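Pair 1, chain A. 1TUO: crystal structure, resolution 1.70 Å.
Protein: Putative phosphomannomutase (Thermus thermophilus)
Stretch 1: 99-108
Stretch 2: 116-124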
# COMPACT_ATOMS: atom_id res chain seq x y z
N LYS A 99 -19.53 -7.00 -8.26
CA LYS A 99 -19.34 -8.22 -9.05
C LYS A 99 -18.90 -7.89 -10.47
O LYS A 99 -19.39 -8.46 -11.45
CB LYS A 99 -20.63 -9.04 -9.06
CG LYS A 99 -21.22 -9.24 -7.67
CD LYS A 99 -22.14 -10.44 -7.58
CE LYS A 99 -21.36 -11.74 -7.71
NZ LYS A 99 -21.15 -12.40 -6.39
N ALA A 100 -17.95 -6.96 -10.57
CA ALA A 100 -17.42 -6.52 -11.85
C ALA A 100 -16.37 -7.49 -12.37
O ALA A 100 -15.82 -8.29 -11.63
CB ALA A 100 -16.81 -5.13 -11.70
N ALA A 101 -16.10 -7.40 -13.67
CA ALA A 101 -15.11 -8.24 -14.31
C ALA A 101 -13.72 -7.72 -13.99
O ALA A 101 -12.73 -8.43 -14.10
CB ALA A 101 -15.34 -8.25 -15.82
N GLY A 102 -13.65 -6.45 -13.60
CA GLY A 102 -12.36 -5.87 -13.26
C GLY A 102 -12.48 -4.40 -12.93
O GLY A 102 -13.57 -3.84 -12.94
N GLY A 103 -11.34 -3.77 -12.66
CA GLY A 103 -11.33 -2.36 -12.33
C GLY A 103 -10.05 -1.70 -12.81
O GLY A 103 -9.03 -2.36 -13.00
N ALA A 104 -10.11 -0.39 -13.01
CA ALA A 104 -8.95 0.38 -13.45
C ALA A 104 -8.84 1.57 -12.53
O ALA A 104 -9.82 2.28 -12.30
CB ALA A 104 -9.13 0.83 -14.89
N MET A 105 -7.65 1.80 -11.99
CA MET A 105 -7.45 2.92 -11.09
C MET A 105 -6.39 3.88 -11.63
O MET A 105 -5.27 3.50 -11.93
CB MET A 105 -7.02 2.38 -9.73
CG MET A 105 -6.72 3.49 -8.72
SD MET A 105 -8.22 4.20 -8.03
CE MET A 105 -7.46 5.54 -7.11
N LEU A 106 -6.78 5.14 -11.75
CA LEU A 106 -5.86 6.17 -12.23
C LEU A 106 -5.12 6.67 -10.99
O LEU A 106 -5.68 7.39 -10.15
CB LEU A 106 -6.62 7.32 -12.90
CG LEU A 106 -6.95 7.18 -14.39
CD1 LEU A 106 -5.66 7.23 -15.21
CD2 LEU A 106 -7.71 5.88 -14.65
N THR A 107 -3.86 6.26 -10.87
CA THR A 107 -3.04 6.65 -9.74
C THR A 107 -1.58 6.30 -9.99
O THR A 107 -1.27 5.46 -10.85
CB THR A 107 -3.49 5.92 -8.44
OG1 THR A 107 -2.77 6.43 -7.32
CG2 THR A 107 -3.23 4.42 -8.54
N ALA A 108 -0.70 6.97 -9.26
CA ALA A 108 0.73 6.72 -9.30
C ALA A 108 1.14 6.53 -7.84
O ALA A 108 2.30 6.72 -7.45
CB ALA A 108 1.48 7.88 -9.94
N LEU A 116 1.59 9.66 -13.22
CA LEU A 116 0.23 9.13 -13.19
C LEU A 116 0.36 7.76 -13.84
O LEU A 116 1.38 7.43 -14.44
CB LEU A 116 -0.74 10.05 -13.95
CG LEU A 116 -2.24 9.92 -13.66
CD1 LEU A 116 -2.51 9.40 -12.24
CD2 LEU A 116 -2.91 11.27 -13.86
N GLY A 117 -0.67 6.94 -13.70
CA GLY A 117 -0.60 5.62 -14.29
C GLY A 117 -1.94 4.96 -14.16
O GLY A 117 -2.88 5.55 -13.63
N VAL A 118 -2.04 3.75 -14.69
CA VAL A 118 -3.27 3.00 -14.60
C VAL A 118 -2.93 1.67 -13.96
O VAL A 118 -2.02 0.97 -14.40
CB VAL A 118 -3.90 2.76 -15.99
CG1 VAL A 118 -5.24 2.04 -15.82
CG2 VAL A 118 -4.11 4.09 -16.72
N LYS A 119 -3.63 1.34 -12.88
CA LYS A 119 -3.42 0.09 -12.18
C LYS A 119 -4.70 -0.73 -12.28
O LYS A 119 -5.77 -0.29 -11.85
CB LYS A 119 -3.07 0.35 -10.71
CG LYS A 119 -1.67 0.95 -10.52
CD LYS A 119 -1.24 0.89 -9.07
CE LYS A 119 0.22 1.26 -8.90
NZ LYS A 119 0.63 1.16 -7.47
N PHE A 120 -4.57 -1.93 -12.85
CA PHE A 120 -5.71 -2.82 -13.07
C PHE A 120 -5.94 -3.81 -11.94
O PHE A 120 -4.99 -4.31 -11.33
CB PHE A 120 -5.51 -3.59 -14.39
CG PHE A 120 -5.45 -2.70 -15.60
CD1 PHE A 120 -6.60 -2.05 -16.05
CD2 PHE A 120 -4.26 -2.51 -16.29
CE1 PHE A 120 -6.56 -1.22 -17.17
CE2 PHE A 120 -4.21 -1.67 -17.42
CZ PHE A 120 -5.37 -1.03 -17.85
N LYS A 121 -7.21 -4.10 -11.69
CA LYS A 121 -7.61 -5.03 -10.64
C LYS A 121 -8.46 -6.11 -11.29
O LYS A 121 -9.20 -5.83 -12.23
CB LYS A 121 -8.48 -4.31 -9.60
CG LYS A 121 -7.94 -2.96 -9.12
CD LYS A 121 -6.56 -3.11 -8.50
CE LYS A 121 -6.06 -1.78 -7.95
NZ LYS A 121 -4.72 -1.92 -7.35
N ASP A 122 -8.37 -7.35 -10.80
CA ASP A 122 -9.21 -8.38 -11.38
C ASP A 122 -10.47 -8.56 -10.54
O ASP A 122 -10.69 -7.82 -9.57
CB ASP A 122 -8.44 -9.71 -11.55
CG ASP A 122 -8.01 -10.32 -10.24
OD1 ASP A 122 -7.11 -11.20 -10.29
OD2 ASP A 122 -8.55 -9.97 -9.17
N ALA A 123 -11.31 -9.52 -10.90
CA ALA A 123 -12.57 -9.75 -10.20
C ALA A 123 -12.50 -9.99 -8.70
O ALA A 123 -13.50 -9.80 -8.00
CB ALA A 123 -13.31 -10.90 -10.87
N THR A 124 -11.34 -10.39 -8.20
CA THR A 124 -11.21 -10.66 -6.77
C THR A 124 -11.05 -9.39 -5.97
O THR A 124 -11.10 -9.42 -4.74
CB THR A 124 -10.01 -11.58 -6.47
OG1 THR A 124 -8.79 -10.87 -6.72
CG2 THR A 124 -10.06 -12.83 -7.33
O HOH W 1 -16.09 -9.44 -9.12

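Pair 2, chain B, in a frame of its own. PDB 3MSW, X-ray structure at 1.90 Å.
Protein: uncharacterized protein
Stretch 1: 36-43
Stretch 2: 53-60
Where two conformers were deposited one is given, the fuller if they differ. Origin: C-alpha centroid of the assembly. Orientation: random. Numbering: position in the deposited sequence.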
# COMPACT_ATOMS: atom_id res chain seq x y z
N ASN B 36 -7.56 9.10 -18.31
CA ASN B 36 -6.35 8.32 -18.56
C ASN B 36 -5.96 7.48 -17.34
O ASN B 36 -5.87 8.02 -16.24
CB ASN B 36 -5.18 9.23 -18.98
CG ASN B 36 -5.51 10.10 -20.16
OD1 ASN B 36 -5.58 11.32 -20.04
ND2 ASN B 36 -5.81 9.48 -21.30
N PRO B 37 -5.62 6.19 -17.55
CA PRO B 37 -5.16 5.36 -16.42
C PRO B 37 -3.83 5.84 -15.89
O PRO B 37 -2.98 6.31 -16.65
CB PRO B 37 -5.07 3.94 -16.99
CG PRO B 37 -5.03 4.10 -18.46
CD PRO B 37 -5.62 5.43 -18.82
N VAL B 38 -3.68 5.79 -14.57
CA VAL B 38 -2.47 6.25 -13.90
C VAL B 38 -1.92 5.13 -13.02
O VAL B 38 -0.71 4.87 -13.02
CB VAL B 38 -2.75 7.56 -13.08
CG1 VAL B 38 -1.59 7.91 -12.15
CG2 VAL B 38 -3.05 8.74 -14.00
N LYS B 39 -2.81 4.49 -12.24
CA LYS B 39 -2.39 3.51 -11.27
C LYS B 39 -3.44 2.44 -11.16
O LYS B 39 -4.62 2.68 -11.44
CB LYS B 39 -2.22 4.22 -9.89
CG LYS B 39 -0.98 3.83 -9.08
CD LYS B 39 0.31 4.38 -9.72
CE LYS B 39 1.02 5.41 -8.88
NZ LYS B 39 2.27 5.81 -9.55
N MSE B 40 -3.01 1.23 -10.78
CA MSE B 40 -3.93 0.13 -10.52
C MSE B 40 -3.49 -0.70 -9.33
O MSE B 40 -2.33 -1.10 -9.23
CB MSE B 40 -4.16 -0.74 -11.74
CG MSE B 40 -5.22 -1.84 -11.47
SE MSE B 40 -5.55 -2.65 -13.08
CE MSE B 40 -3.81 -3.57 -13.34
N TYR B 41 -4.44 -0.97 -8.42
CA TYR B 41 -4.18 -1.80 -7.25
C TYR B 41 -4.96 -3.08 -7.39
O TYR B 41 -6.16 -3.03 -7.69
CB TYR B 41 -4.60 -1.11 -5.95
CG TYR B 41 -4.10 0.31 -5.79
CD1 TYR B 41 -2.75 0.62 -5.94
CD2 TYR B 41 -4.96 1.33 -5.37
CE1 TYR B 41 -2.28 1.91 -5.75
CE2 TYR B 41 -4.49 2.63 -5.19
CZ TYR B 41 -3.15 2.92 -5.37
OH TYR B 41 -2.68 4.20 -5.19
N LYS B 42 -4.29 -4.20 -7.17
CA LYS B 42 -4.89 -5.54 -7.19
C LYS B 42 -4.79 -6.11 -5.78
O LYS B 42 -3.72 -6.08 -5.19
CB LYS B 42 -4.17 -6.45 -8.19
CG LYS B 42 -4.28 -6.00 -9.65
CD LYS B 42 -5.64 -6.36 -10.25
CE LYS B 42 -5.72 -6.04 -11.71
NZ LYS B 42 -7.13 -5.88 -12.17
N TYR B 43 -5.91 -6.60 -5.23
CA TYR B 43 -5.91 -7.15 -3.87
C TYR B 43 -6.11 -8.65 -3.84
O TYR B 43 -7.01 -9.17 -4.49
CB TYR B 43 -6.99 -6.46 -3.03
CG TYR B 43 -6.87 -4.95 -3.04
CD1 TYR B 43 -7.42 -4.20 -4.08
CD2 TYR B 43 -6.30 -4.26 -1.97
CE1 TYR B 43 -7.32 -2.81 -4.10
CE2 TYR B 43 -6.23 -2.87 -1.96
CZ TYR B 43 -6.76 -2.15 -3.02
OH TYR B 43 -6.68 -0.78 -3.04
N VAL B 53 -2.55 -9.15 0.29
CA VAL B 53 -1.48 -8.66 -0.58
C VAL B 53 -2.07 -7.63 -1.54
O VAL B 53 -2.98 -7.94 -2.31
CB VAL B 53 -0.72 -9.78 -1.33
CG1 VAL B 53 0.44 -9.19 -2.16
CG2 VAL B 53 -0.19 -10.84 -0.37
N LYS B 54 -1.54 -6.40 -1.49
CA LYS B 54 -1.92 -5.35 -2.41
C LYS B 54 -0.76 -5.14 -3.35
O LYS B 54 0.34 -4.84 -2.90
CB LYS B 54 -2.22 -4.06 -1.66
CG LYS B 54 -2.53 -2.89 -2.61
CD LYS B 54 -2.82 -1.65 -1.78
CE LYS B 54 -2.30 -0.40 -2.40
NZ LYS B 54 -2.62 0.78 -1.55
N SER B 55 -0.98 -5.34 -4.66
CA SER B 55 0.04 -5.11 -5.66
C SER B 55 -0.33 -3.84 -6.40
O SER B 55 -1.47 -3.68 -6.83
CB SER B 55 0.12 -6.30 -6.62
OG SER B 55 0.52 -7.45 -5.90
N THR B 56 0.65 -2.93 -6.58
CA THR B 56 0.45 -1.64 -7.24
C THR B 56 1.16 -1.61 -8.60
O THR B 56 2.33 -2.01 -8.71
CB THR B 56 0.98 -0.53 -6.29
OG1 THR B 56 0.27 -0.59 -5.05
CG2 THR B 56 0.87 0.83 -6.87
N TYR B 57 0.47 -1.08 -9.61
CA TYR B 57 0.97 -0.97 -10.98
C TYR B 57 0.85 0.46 -11.41
O TYR B 57 -0.10 1.15 -11.04
CB TYR B 57 0.20 -1.90 -11.97
CG TYR B 57 0.27 -3.35 -11.54
CD1 TYR B 57 1.31 -4.17 -11.95
CD2 TYR B 57 -0.66 -3.88 -10.64
CE1 TYR B 57 1.45 -5.47 -11.47
CE2 TYR B 57 -0.56 -5.19 -10.19
CZ TYR B 57 0.50 -5.98 -10.60
OH TYR B 57 0.62 -7.27 -10.13
N ALA B 58 1.84 0.92 -12.18
CA ALA B 58 1.85 2.28 -12.69
C ALA B 58 1.71 2.18 -14.22
O ALA B 58 2.26 1.26 -14.84
CB ALA B 58 3.16 2.96 -12.32
N TRP B 59 0.97 3.13 -14.82
CA TRP B 59 0.81 3.16 -16.27
C TRP B 59 2.09 3.66 -16.92
O TRP B 59 2.55 4.77 -16.62
CB TRP B 59 -0.37 4.04 -16.71
CG TRP B 59 -0.70 3.89 -18.17
CD1 TRP B 59 -0.47 4.79 -19.17
CD2 TRP B 59 -1.30 2.74 -18.80
NE1 TRP B 59 -0.90 4.29 -20.38
CE2 TRP B 59 -1.43 3.04 -20.18
CE3 TRP B 59 -1.76 1.50 -18.33
CZ2 TRP B 59 -2.02 2.15 -21.09
CZ3 TRP B 59 -2.31 0.60 -19.24
CH2 TRP B 59 -2.42 0.92 -20.60
N ASN B 60 2.67 2.82 -17.80
CA ASN B 60 3.89 3.19 -18.52
C ASN B 60 3.43 3.90 -19.81
O ASN B 60 2.88 3.25 -20.69
CB ASN B 60 4.77 1.96 -18.82
CG ASN B 60 6.06 2.31 -19.54
OD1 ASN B 60 6.09 3.08 -20.49
ND2 ASN B 60 7.16 1.74 -19.12

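Both pairs are two neighbouring antiparallel strands of one chain. In each the strand axes approach to 4.6 Å, and their N-to-C directions differ by 159°. The N, CA and C atoms of 14 central residues superpose with an RMSD of 0.5 Å. The buried area is nearly equal too, 665 Å² in pair 1 and 669 Å² in pair 2.

The hydrogen-bonded rungs coincide. In pair 1, Gly103(A) N donates to Lys121(A) O at 3.0 Å, and Lys121(A) N returns a bond to Gly103(A) O at 2.8 Å. The matching residues of pair 2 are Met40(B) and Tyr57(B). Here Met40(B) N reaches Tyr57(B) O at 2.9 Å, and Tyr57(B) N reaches Met40(B) O at 2.8 Å. The next such rung joins Met105(A) and Lys119(A), with Met105(A) N to Lys119(A) O at 2.8 Å and Lys119(A) N to Met105(A) O at 2.9 Å. Its counterpart joins Lys42(B) and Ser55(B), where Lys42(B) N to Ser55(B) O and Ser55(B) N to Lys42(B) O are both 2.9 Å. Between these rungs lies a non-hydrogen-bonded pair, Ala104(A) with Phe120(A) and Tyr41(B) with Thr56(B).

The face carrying these last residues is packed differently in the two pairs. In pair 1 the packing is apolar. Ala104(A) is small, and its CB meets Phe120(A) CE1 at 4.0 Å and Val118(A) CG1 at 4.2 Å. Leu106(A) CD1 packs on Val118(A) CG2 at 3.8 Å. In pair 2 the large ring is on the other strand. Tyr41(B) matches Ala104(A), while Thr56(B) matches Phe120(A). Lys54(B), at the position of Val118(A), lies across the Tyr41(B) ring. Lys54(B) CE is 4.0 Å from the centroid of the Tyr41(B) ring, a CH-pi contact. Lys54(B) NZ is 4.2 Å from the Tyr41(B) ring centroid and almost on the ring normal, a cation-pi contact. The Lys54(B) chain also meets the second tyrosine: Lys54(B) CD is 3.6 Å from Tyr43(B) CE2. A long aliphatic chain with a charged end thus serves two rings where pair 1 uses a valine.

On the opposite face, Gly103(A) offers no side chain to Lys121(A). The matched Met40(B), a selenomethionine, places its CE 4.2 Å from Tyr57(B) CD2. Lys42(B) CG also approaches this tyrosine, 3.8 Å from Tyr57(B) CE2.

The pairs also diverge at the end where stretch 1 begins. Ala100(A) and Ala123(A) match Pro37(B) and Trp59(B). In pair 1, Ala100(A) O is 3.7 Å from Ala123(A) CB. Water 1 bridges the backbone, its O lying 2.8 Å from both Ala100(A) O and Ala123(A) O. In pair 2, larger side chains make the contact directly. Pro37(B) CG sits over the Trp59(B) six-membered ring, 4.1 Å from its centroid, in a CH-pi contact. Trp59(B) N also donates to Val38(B) O at 3.0 Å. At the matched site, Ala123(A) N is 3.7 Å from Ala101(A) O, with no hydrogen bond.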